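Local coordinates for thermospermine synthase (Medicago truncatula, PDB 6BQ6), which probably transfers an aminopropyl group from decarboxylated S-adenosylmethionine to spermidine, making the tetraamine thermospermine in polyamine biosynthesis, at residues Phe230-Asn235 and Asn310-Val315; Ala221-His226 and Ser302-Asn307; Lys123-Val128 and Asp154-Val159. All coordinates share one frame; numbering follows the deposited sequence.

Contact 1: residues Phe230-Asn235 and Asn310-Val315; sequences FSCIYN and NNETHV
S231, in the first turn of helix 230-238, donates its hydroxyl to E312 in the chain that follows helix 303-311: OG lies 2.8 Å from OE1, which it meets on the anti side and 31° out of the carboxylate plane. The glutamate reaches this hydroxyl through a bend in its chain, with CD turned back at chi2 (59°), and its CG rests 3.4 Å from the carbonyl oxygen of S231. Its other oxygen, OE2, accepts the backbone N of H314 through the anti lone pair, so one carboxylate ties the loop to itself and to the helix.

C232 comes next and sets SG against the imidazole of H314, 3.8 Å from CD2 and oblique to the ring. Y316 packs on the same cysteine and meets the H314 ring nearly perpendicularly.

One turn after S231, N235 points at the loop, its CB packing on E312 CG at 3.7 Å. Its ND2 gives an almost straight bond to the carbonyl oxygen of H314 (2.9 Å, 172°), lying above that carbonyl's plane, and a second to a water that also bridges to T313 O. OD1 accepts from R238, and V315 CG2 closes on ND2 at 3.5 Å.

With both ends of its amide engaged, N235 is held in its rotation, and the bonds from S231 and N235 to E312 and the H314 carbonyl are likely to limit the movement of this loop.

Contact 2: residues Ala221-His226 and Ser302-Asn307; sequences AGIFSH and SKAVRN
S302 begins the contact at the N-cap position of helix 303-311, its OG lying 4.3 Å from CD1 of I223, at the margin of the apolar patch. The serine also packs against Y289 of the second subunit.

A304, in the first turn, takes the tip of I223 directly: CD1 stands 3.4 Å from the alanine CB, tighter than usual van der Waals contact. In I223, CG1 is anti to the backbone N (chi1 178°), and the turn at chi2 (56°) brings CD1 to the alanine; CG1 also lies over the centre of the F224 ring within the same loop.

V305 follows and spreads both methyls across the loop. CG2 sits over one face of the H226 imidazole in a CH-pi contact, 4.1 Å from the ring centroid and 26° off the normal. CG1 lies above the same ring but is displaced toward the rim. The CG2 methyl also approaches CD1 of I223, at 4.3 Å, and touches both the isoleucine and the histidine.

The imidazole is held by polar bonds at its edge while its face packs on valine. ND1 donates to G222 O (2.9 Å), which lies in the ring plane and also accepts the backbone N of H226, and NE2 is bonded to S308, farther along the same helix. Together these fix the rotation of the ring against V305.

Segment 221-226 lies in the loop between strand 212-220 and helix 230-238, and A221 is backbone-bonded to I257 in the neighbouring strand 256-264. Helix 303-311 packs against this loop and meets the second subunit through K303 and R306, whose salt bridges run to its E286 and D291, while P252 of that subunit packs on I223.

Contact 3: residues Lys123-Val128 and Asp154-Val159; sequences KTIDKV and DSRLEV
V128 pairs with L157 in a parallel bridge, bonded through the flanking residues: V128 N meets R156 O at 2.9 Å. The return bond runs from E158 N to V128 O at 2.8 Å, and CA-H...O contacts from K127 to R156 O and from L157 to V128 O accompany the two.

The other polar bond across the contact belongs to the arginine side chain. R156 CG, anti to the carbonyl carbon (chi1 -68°), lies against D126 O at 3.3 Å, and the chain then bends at chi3. NH1 donates to I125 O (2.9 Å, 168°), which lies in the guanidinium plane although the nitrogen sits above the carbonyl plane. NE and NH2 form a side-on salt bridge with D154, one to each carboxylate oxygen, with NH2 3.0 Å from OD2. D154 OD1 also accepts the backbone N of R156 in an Asx turn, and NH2 has a further acceptor in L120 O. An alanine in place of R156 would probably leave the D154 carboxylate without its charged mate and I125 O without this donor.

Strand 157-161 is the outermost of the parallel strands in this Rossmann-like sheet, and strand 127-132 lies next to it, leading to D132, which binds adenosine in another structure of this enzyme.

The apolar pair lies on the face of the sheet carrying V128 and L157, where V128 CG1 meets L157 CD1 at 3.8 Å against helix 114-120; L119 and L120 touch V128, and A116 touches L157. Opposite charges, K127 NZ and E158 OE1, stay 4.3 Å apart, the lysine having its salt bridge with E173.

Overall arrangement
Contacts 1 and 2 are neighbours, their centres 12 Å apart, and share helix 303-311: contact 2 uses its beginning, contact 1 its end and the chain beyond. They touch through a probable backbone bond between S231 N and H226 O and through F230, which packs on both A221 and V305. Contact 2 is buried, largely apolar and flanked by a second subunit; contact 1 is only partly buried, largely polar, and touched by no other chain of the assembly. Contact 3, also partly buried, lies across the chain's centre, about 20 Å from contact 1 at the nearest atoms, and its two segments are joined by strand pairing and an arginine side chain.

Contact 1: residues Phe230-Asn235 and Asn310-Val315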
loop_
_atom_site.group_PDB
_atom_site.type_symbol
_atom_site.label_atom_id
_atom_site.label_comp_id
_atom_site.label_asym_id
_atom_site.label_seq_id
_atom_site.Cartn_x
_atom_site.Cartn_y
_atom_site.Cartn_z
ATOM N N PHE B 230 -24.499 -3.565 -13.219
ATOM C CA PHE B 230 -24.966 -4.737 -13.993
ATOM C C PHE B 230 -26.470 -4.880 -13.934
ATOM O O PHE B 230 -27.140 -4.992 -14.969
ATOM C CB PHE B 230 -24.268 -5.986 -13.443
ATOM C CG PHE B 230 -24.600 -7.290 -14.122
ATOM C CD1 PHE B 230 -24.203 -7.559 -15.420
ATOM C CD2 PHE B 230 -25.216 -8.317 -13.434
ATOM C CE1 PHE B 230 -24.453 -8.789 -16.016
ATOM C CE2 PHE B 230 -25.433 -9.562 -14.022
ATOM C CZ PHE B 230 -25.033 -9.812 -15.318
ATOM N N SER B 231 -27.058 -4.831 -12.727
ATOM C CA SER B 231 -28.506 -4.938 -12.663
ATOM C C SER B 231 -29.250 -3.784 -13.328
ATOM O O SER B 231 -30.290 -4.010 -13.935
ATOM C CB SER B 231 -29.009 -5.036 -11.234
ATOM O OG SER B 231 -28.500 -3.984 -10.458
ATOM N N CYS B 232 -28.715 -2.572 -13.194
ATOM C CA CYS B 232 -29.273 -1.397 -13.862
ATOM C C CYS B 232 -29.257 -1.462 -15.385
ATOM O O CYS B 232 -30.206 -1.098 -16.048
ATOM C CB CYS B 232 -28.497 -0.177 -13.427
ATOM S SG CYS B 232 -28.462 0.071 -11.637
ATOM N N ILE B 233 -28.132 -1.915 -15.911
ATOM C CA ILE B 233 -27.998 -2.116 -17.352
ATOM C C ILE B 233 -28.990 -3.181 -17.840
ATOM O O ILE B 233 -29.701 -3.000 -18.808
ATOM C CB ILE B 233 -26.559 -2.501 -17.712
ATOM C CG1 ILE B 233 -25.616 -1.291 -17.517
ATOM C CG2 ILE B 233 -26.499 -2.958 -19.169
ATOM C CD1 ILE B 233 -24.162 -1.577 -17.705
ATOM N N TYR B 234 -29.057 -4.310 -17.141
ATOM C CA TYR B 234 -30.037 -5.303 -17.447
ATOM C C TYR B 234 -31.462 -4.717 -17.471
ATOM O O TYR B 234 -32.201 -4.894 -18.399
ATOM C CB TYR B 234 -29.946 -6.483 -16.456
ATOM C CG TYR B 234 -31.083 -7.434 -16.584
ATOM C CD1 TYR B 234 -31.164 -8.324 -17.628
ATOM C CD2 TYR B 234 -32.144 -7.416 -15.655
ATOM C CE1 TYR B 234 -32.260 -9.178 -17.766
ATOM C CE2 TYR B 234 -33.216 -8.257 -15.776
ATOM C CZ TYR B 234 -33.285 -9.157 -16.811
ATOM O OH TYR B 234 -34.376 -9.994 -16.951
ATOM N N ASN B 235 -31.831 -4.030 -16.414
ATOM C CA ASN B 235 -33.185 -3.495 -16.348
ATOM C C ASN B 235 -33.479 -2.446 -17.404
ATOM O O ASN B 235 -34.598 -2.392 -17.927
ATOM C CB ASN B 235 -33.507 -2.950 -14.958
ATOM C CG ASN B 235 -35.010 -2.693 -14.780
ATOM O OD1 ASN B 235 -35.826 -3.580 -15.059
ATOM N ND2 ASN B 235 -35.383 -1.462 -14.366
ATOM N N ASN B 310 -34.099 -9.468 -11.435
ATOM C CA ASN B 310 -35.546 -9.494 -11.584
ATOM C C ASN B 310 -36.253 -8.329 -10.930
ATOM O O ASN B 310 -37.155 -7.748 -11.540
ATOM C CB ASN B 310 -36.126 -10.779 -10.994
ATOM C CG ASN B 310 -36.374 -11.832 -12.036
ATOM O OD1 ASN B 310 -35.867 -12.968 -11.932
ATOM N ND2 ASN B 310 -37.211 -11.488 -13.039
ATOM N N ASN B 311 -35.817 -7.961 -9.723
ATOM C CA ASN B 311 -36.494 -6.935 -8.920
ATOM C C ASN B 311 -35.975 -5.508 -9.129
ATOM O O ASN B 311 -36.524 -4.548 -8.568
ATOM C CB ASN B 311 -36.429 -7.322 -7.438
ATOM C CG ASN B 311 -37.050 -8.672 -7.181
ATOM O OD1 ASN B 311 -38.038 -9.046 -7.814
ATOM N ND2 ASN B 311 -36.450 -9.431 -6.289
ATOM N N GLU B 312 -34.936 -5.358 -9.958
ATOM C CA GLU B 312 -34.313 -4.078 -10.182
ATOM C C GLU B 312 -35.308 -3.139 -10.828
ATOM O O GLU B 312 -35.934 -3.511 -11.804
ATOM C CB GLU B 312 -33.118 -4.252 -11.113
ATOM C CG GLU B 312 -32.359 -2.991 -11.430
ATOM C CD GLU B 312 -31.829 -2.327 -10.200
ATOM O OE1 GLU B 312 -30.901 -2.878 -9.596
ATOM O OE2 GLU B 312 -32.373 -1.266 -9.806
ATOM N N THR B 313 -35.444 -1.939 -10.266
ATOM C CA THR B 313 -36.279 -0.883 -10.870
ATOM C C THR B 313 -35.513 0.293 -11.458
ATOM O O THR B 313 -36.133 1.133 -12.117
ATOM C CB THR B 313 -37.315 -0.367 -9.849
ATOM O OG1 THR B 313 -36.645 0.050 -8.655
ATOM C CG2 THR B 313 -38.269 -1.503 -9.501
ATOM N N HIS B 314 -34.202 0.406 -11.242
ATOM C CA HIS B 314 -33.446 1.553 -11.768
ATOM C C HIS B 314 -33.401 1.492 -13.296
ATOM O O HIS B 314 -33.185 0.403 -13.881
ATOM C CB HIS B 314 -32.007 1.643 -11.210
ATOM C CG HIS B 314 -31.353 2.963 -11.498
ATOM N ND1 HIS B 314 -31.828 4.153 -10.978
ATOM C CD2 HIS B 314 -30.320 3.294 -12.309
ATOM C CE1 HIS B 314 -31.097 5.155 -11.440
ATOM N NE2 HIS B 314 -30.168 4.657 -12.238
ATOM N N VAL B 315 -33.672 2.638 -13.944
ATOM C CA VAL B 315 -33.525 2.763 -15.380
ATOM C C VAL B 315 -32.644 3.973 -15.680
ATOM O O VAL B 315 -32.896 5.078 -15.183
ATOM C CB VAL B 315 -34.879 2.903 -16.089
ATOM C CG1 VAL B 315 -34.707 3.107 -17.587
ATOM C CG2 VAL B 315 -35.710 1.657 -15.838
HETATM O O HOH W 1 -38.132 -0.686 -13.979
#

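Contact 2: residues Ala221-His226 and Ser302-Asn307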
loop_
_atom_site.group_PDB
_atom_site.type_symbol
_atom_site.label_atom_id
_atom_site.label_comp_id
_atom_site.label_asym_id
_atom_site.label_seq_id
_atom_site.Cartn_x
_atom_site.Cartn_y
_atom_site.Cartn_z
ATOM N N ALA B 221 -20.055 -8.022 -11.860
ATOM C CA ALA B 221 -21.216 -8.916 -11.724
ATOM C C ALA B 221 -21.075 -9.902 -10.543
ATOM O O ALA B 221 -21.635 -10.993 -10.543
ATOM C CB ALA B 221 -21.521 -9.600 -13.009
ATOM N N GLY B 222 -20.366 -9.452 -9.529
ATOM C CA GLY B 222 -20.253 -10.205 -8.265
ATOM C C GLY B 222 -21.531 -10.251 -7.440
ATOM O O GLY B 222 -22.498 -9.530 -7.658
ATOM N N ILE B 223 -21.519 -11.182 -6.481
ATOM C CA ILE B 223 -22.717 -11.427 -5.647
ATOM C C ILE B 223 -23.249 -10.129 -5.040
ATOM O O ILE B 223 -24.472 -9.951 -4.964
ATOM C CB ILE B 223 -22.392 -12.521 -4.597
ATOM C CG1 ILE B 223 -23.535 -12.826 -3.638
ATOM C CG2 ILE B 223 -21.216 -12.121 -3.743
ATOM C CD1 ILE B 223 -24.794 -13.206 -4.321
ATOM N N PHE B 224 -22.364 -9.243 -4.578
ATOM C CA PHE B 224 -22.756 -7.905 -4.149
ATOM C C PHE B 224 -22.437 -6.794 -5.163
ATOM O O PHE B 224 -23.185 -5.805 -5.264
ATOM C CB PHE B 224 -22.154 -7.616 -2.774
ATOM C CG PHE B 224 -22.589 -8.623 -1.757
ATOM C CD1 PHE B 224 -23.961 -8.823 -1.491
ATOM C CD2 PHE B 224 -21.679 -9.440 -1.159
ATOM C CE1 PHE B 224 -24.361 -9.771 -0.565
ATOM C CE2 PHE B 224 -22.066 -10.403 -0.239
ATOM C CZ PHE B 224 -23.403 -10.590 0.035
ATOM N N SER B 225 -21.317 -6.914 -5.860
ATOM C CA SER B 225 -20.906 -5.812 -6.772
ATOM C C SER B 225 -21.823 -5.624 -7.955
ATOM O O SER B 225 -21.861 -4.526 -8.561
ATOM C CB SER B 225 -19.479 -6.045 -7.244
ATOM O OG SER B 225 -19.355 -7.183 -8.072
ATOM N N HIS B 226 -22.608 -6.653 -8.281
ATOM C CA HIS B 226 -23.508 -6.595 -9.458
ATOM C C HIS B 226 -24.563 -5.473 -9.358
ATOM O O HIS B 226 -25.179 -5.105 -10.357
ATOM C CB HIS B 226 -24.245 -7.921 -9.722
ATOM C CG HIS B 226 -25.410 -8.157 -8.797
ATOM N ND1 HIS B 226 -25.271 -8.751 -7.559
ATOM C CD2 HIS B 226 -26.723 -7.835 -8.914
ATOM C CE1 HIS B 226 -26.448 -8.760 -6.941
ATOM N NE2 HIS B 226 -27.339 -8.221 -7.749
ATOM N N SER B 302 -26.519 -16.838 -10.332
ATOM C CA SER B 302 -26.832 -17.478 -9.035
ATOM C C SER B 302 -28.168 -16.975 -8.515
ATOM O O SER B 302 -28.701 -15.980 -8.973
ATOM C CB SER B 302 -25.759 -17.189 -8.008
ATOM O OG SER B 302 -25.822 -15.838 -7.541
ATOM N N LYS B 303 -28.696 -17.656 -7.501
ATOM C CA LYS B 303 -30.018 -17.328 -6.965
ATOM C C LYS B 303 -30.189 -15.854 -6.623
ATOM O O LYS B 303 -31.177 -15.226 -7.025
ATOM C CB LYS B 303 -30.277 -18.173 -5.703
ATOM C CG LYS B 303 -31.622 -17.928 -5.051
ATOM C CD LYS B 303 -31.711 -18.623 -3.717
ATOM C CE LYS B 303 -33.125 -18.544 -3.152
ATOM N NZ LYS B 303 -33.179 -19.435 -1.979
ATOM N N ALA B 304 -29.236 -15.317 -5.860
ATOM C CA ALA B 304 -29.314 -13.947 -5.372
ATOM C C ALA B 304 -29.225 -12.921 -6.510
ATOM O O ALA B 304 -29.904 -11.886 -6.521
ATOM C CB ALA B 304 -28.184 -13.722 -4.427
ATOM N N VAL B 305 -28.338 -13.204 -7.454
ATOM C CA VAL B 305 -28.131 -12.269 -8.576
ATOM C C VAL B 305 -29.329 -12.314 -9.500
ATOM O O VAL B 305 -29.866 -11.269 -9.898
ATOM C CB VAL B 305 -26.803 -12.575 -9.337
ATOM C CG1 VAL B 305 -26.649 -11.671 -10.552
ATOM C CG2 VAL B 305 -25.602 -12.415 -8.443
ATOM N N ARG B 306 -29.819 -13.515 -9.804
ATOM C CA ARG B 306 -31.054 -13.657 -10.590
ATOM C C ARG B 306 -32.211 -12.849 -9.977
ATOM O O ARG B 306 -32.891 -12.092 -10.638
ATOM C CB ARG B 306 -31.453 -15.120 -10.690
ATOM C CG ARG B 306 -31.917 -15.560 -12.028
ATOM C CD ARG B 306 -32.207 -17.053 -12.143
ATOM N NE ARG B 306 -31.121 -17.907 -11.595
ATOM C CZ ARG B 306 -31.234 -18.729 -10.542
ATOM N NH1 ARG B 306 -32.400 -18.908 -9.907
ATOM N NH2 ARG B 306 -30.154 -19.408 -10.131
ATOM N N ASN B 307 -32.405 -12.983 -8.690
ATOM C CA ASN B 307 -33.535 -12.310 -8.060
ATOM C C ASN B 307 -33.344 -10.794 -7.991
ATOM O O ASN B 307 -34.308 -10.010 -8.183
ATOM C CB ASN B 307 -33.793 -12.955 -6.713
ATOM C CG ASN B 307 -34.344 -14.398 -6.857
ATOM O OD1 ASN B 307 -34.797 -14.808 -7.941
ATOM N ND2 ASN B 307 -34.331 -15.155 -5.764
#

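Contact 3: residues Lys123-Val128 and Asp154-Val159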
loop_
_atom_site.group_PDB
_atom_site.type_symbol
_atom_site.label_atom_id
_atom_site.label_comp_id
_atom_site.label_asym_id
_atom_site.label_seq_id
_atom_site.Cartn_x
_atom_site.Cartn_y
_atom_site.Cartn_z
ATOM N N LYS B 123 -15.893 -15.794 -39.868
ATOM C CA LYS B 123 -15.848 -15.751 -41.333
ATOM C C LYS B 123 -17.032 -15.086 -42.001
ATOM O O LYS B 123 -16.899 -14.661 -43.150
ATOM C CB LYS B 123 -15.633 -17.170 -41.901
ATOM C CG LYS B 123 -14.258 -17.650 -41.569
ATOM C CD LYS B 123 -14.057 -19.114 -41.934
ATOM C CE LYS B 123 -14.803 -20.052 -41.001
ATOM N NZ LYS B 123 -14.343 -21.480 -41.194
ATOM N N THR B 124 -18.175 -14.984 -41.306
ATOM C CA THR B 124 -19.338 -14.300 -41.860
ATOM C C THR B 124 -19.141 -12.790 -42.023
ATOM O O THR B 124 -19.816 -12.118 -42.836
ATOM C CB THR B 124 -20.601 -14.567 -40.986
ATOM O OG1 THR B 124 -20.387 -14.082 -39.653
ATOM C CG2 THR B 124 -20.885 -16.056 -40.877
ATOM N N ILE B 125 -18.247 -12.222 -41.225
ATOM C CA ILE B 125 -18.091 -10.795 -41.108
ATOM C C ILE B 125 -17.445 -10.217 -42.357
ATOM O O ILE B 125 -16.383 -10.672 -42.785
ATOM C CB ILE B 125 -17.258 -10.423 -39.828
ATOM C CG1 ILE B 125 -18.083 -10.736 -38.552
ATOM C CG2 ILE B 125 -16.756 -8.994 -39.839
ATOM C CD1 ILE B 125 -19.220 -9.789 -38.321
ATOM N N ASP B 126 -18.080 -9.182 -42.880
ATOM C CA ASP B 126 -17.577 -8.368 -44.005
ATOM C C ASP B 126 -17.068 -6.973 -43.587
ATOM O O ASP B 126 -16.182 -6.410 -44.251
ATOM C CB ASP B 126 -18.698 -8.205 -45.036
ATOM C CG ASP B 126 -19.081 -9.510 -45.718
ATOM O OD1 ASP B 126 -18.233 -10.455 -45.835
ATOM O OD2 ASP B 126 -20.226 -9.591 -46.213
ATOM N N LYS B 127 -17.652 -6.386 -42.536
ATOM C CA LYS B 127 -17.229 -5.056 -42.081
ATOM C C LYS B 127 -17.373 -4.931 -40.596
ATOM O O LYS B 127 -18.400 -5.349 -40.019
ATOM C CB LYS B 127 -18.037 -3.966 -42.727
ATOM C CG LYS B 127 -17.483 -2.568 -42.467
ATOM C CD LYS B 127 -18.127 -1.530 -43.372
ATOM C CE LYS B 127 -19.321 -0.888 -42.679
ATOM N NZ LYS B 127 -19.617 0.448 -43.227
ATOM N N VAL B 128 -16.364 -4.358 -39.986
ATOM C CA VAL B 128 -16.381 -3.917 -38.559
ATOM C C VAL B 128 -16.017 -2.427 -38.508
ATOM O O VAL B 128 -15.015 -1.970 -39.080
ATOM C CB VAL B 128 -15.373 -4.678 -37.691
ATOM C CG1 VAL B 128 -15.344 -4.153 -36.255
ATOM C CG2 VAL B 128 -15.596 -6.190 -37.695
ATOM N N ASP B 154 -6.563 -5.479 -40.901
ATOM C CA ASP B 154 -7.589 -6.175 -41.640
ATOM C C ASP B 154 -8.391 -5.165 -42.470
ATOM O O ASP B 154 -8.929 -4.201 -41.936
ATOM C CB ASP B 154 -8.478 -6.940 -40.663
ATOM C CG ASP B 154 -9.343 -8.009 -41.331
ATOM O OD1 ASP B 154 -10.123 -7.699 -42.234
ATOM O OD2 ASP B 154 -9.341 -9.174 -40.883
ATOM N N SER B 155 -8.540 -5.438 -43.766
ATOM C CA SER B 155 -9.256 -4.538 -44.652
ATOM C C SER B 155 -10.724 -4.400 -44.302
ATOM O O SER B 155 -11.365 -3.444 -44.778
ATOM C CB SER B 155 -9.141 -5.014 -46.131
ATOM O OG SER B 155 -9.695 -6.299 -46.238
ATOM N N ARG B 156 -11.256 -5.329 -43.490
ATOM C CA ARG B 156 -12.644 -5.256 -43.083
ATOM C C ARG B 156 -12.875 -4.253 -41.970
ATOM O O ARG B 156 -14.028 -3.936 -41.700
ATOM C CB ARG B 156 -13.117 -6.630 -42.668
ATOM C CG ARG B 156 -13.200 -7.641 -43.811
ATOM C CD ARG B 156 -13.648 -8.983 -43.275
ATOM N NE ARG B 156 -12.598 -9.573 -42.447
ATOM C CZ ARG B 156 -12.748 -10.582 -41.606
ATOM N NH1 ARG B 156 -13.897 -11.200 -41.453
ATOM N NH2 ARG B 156 -11.714 -10.999 -40.917
ATOM N N LEU B 157 -11.804 -3.784 -41.330
ATOM C CA LEU B 157 -11.900 -2.847 -40.191
ATOM C C LEU B 157 -11.846 -1.385 -40.614
ATOM O O LEU B 157 -10.964 -0.984 -41.373
ATOM C CB LEU B 157 -10.796 -3.128 -39.181
ATOM C CG LEU B 157 -10.775 -2.272 -37.900
ATOM C CD1 LEU B 157 -12.066 -2.434 -37.125
ATOM C CD2 LEU B 157 -9.568 -2.649 -37.083
ATOM N N GLU B 158 -12.824 -0.608 -40.149
ATOM C CA GLU B 158 -12.803 0.846 -40.271
ATOM C C GLU B 158 -12.787 1.452 -38.855
ATOM O O GLU B 158 -13.654 1.131 -38.041
ATOM C CB GLU B 158 -14.035 1.349 -41.002
ATOM C CG GLU B 158 -14.012 2.885 -41.179
ATOM C CD GLU B 158 -15.179 3.495 -41.930
ATOM O OE1 GLU B 158 -16.039 2.739 -42.447
ATOM O OE2 GLU B 158 -15.219 4.760 -42.007
ATOM N N VAL B 159 -11.820 2.340 -38.589
ATOM C CA VAL B 159 -11.735 3.064 -37.337
ATOM C C VAL B 159 -12.328 4.456 -37.582
ATOM O O VAL B 159 -11.956 5.156 -38.521
ATOM C CB VAL B 159 -10.269 3.138 -36.854
ATOM C CG1 VAL B 159 -10.173 3.999 -35.597
ATOM C CG2 VAL B 159 -9.703 1.759 -36.629
#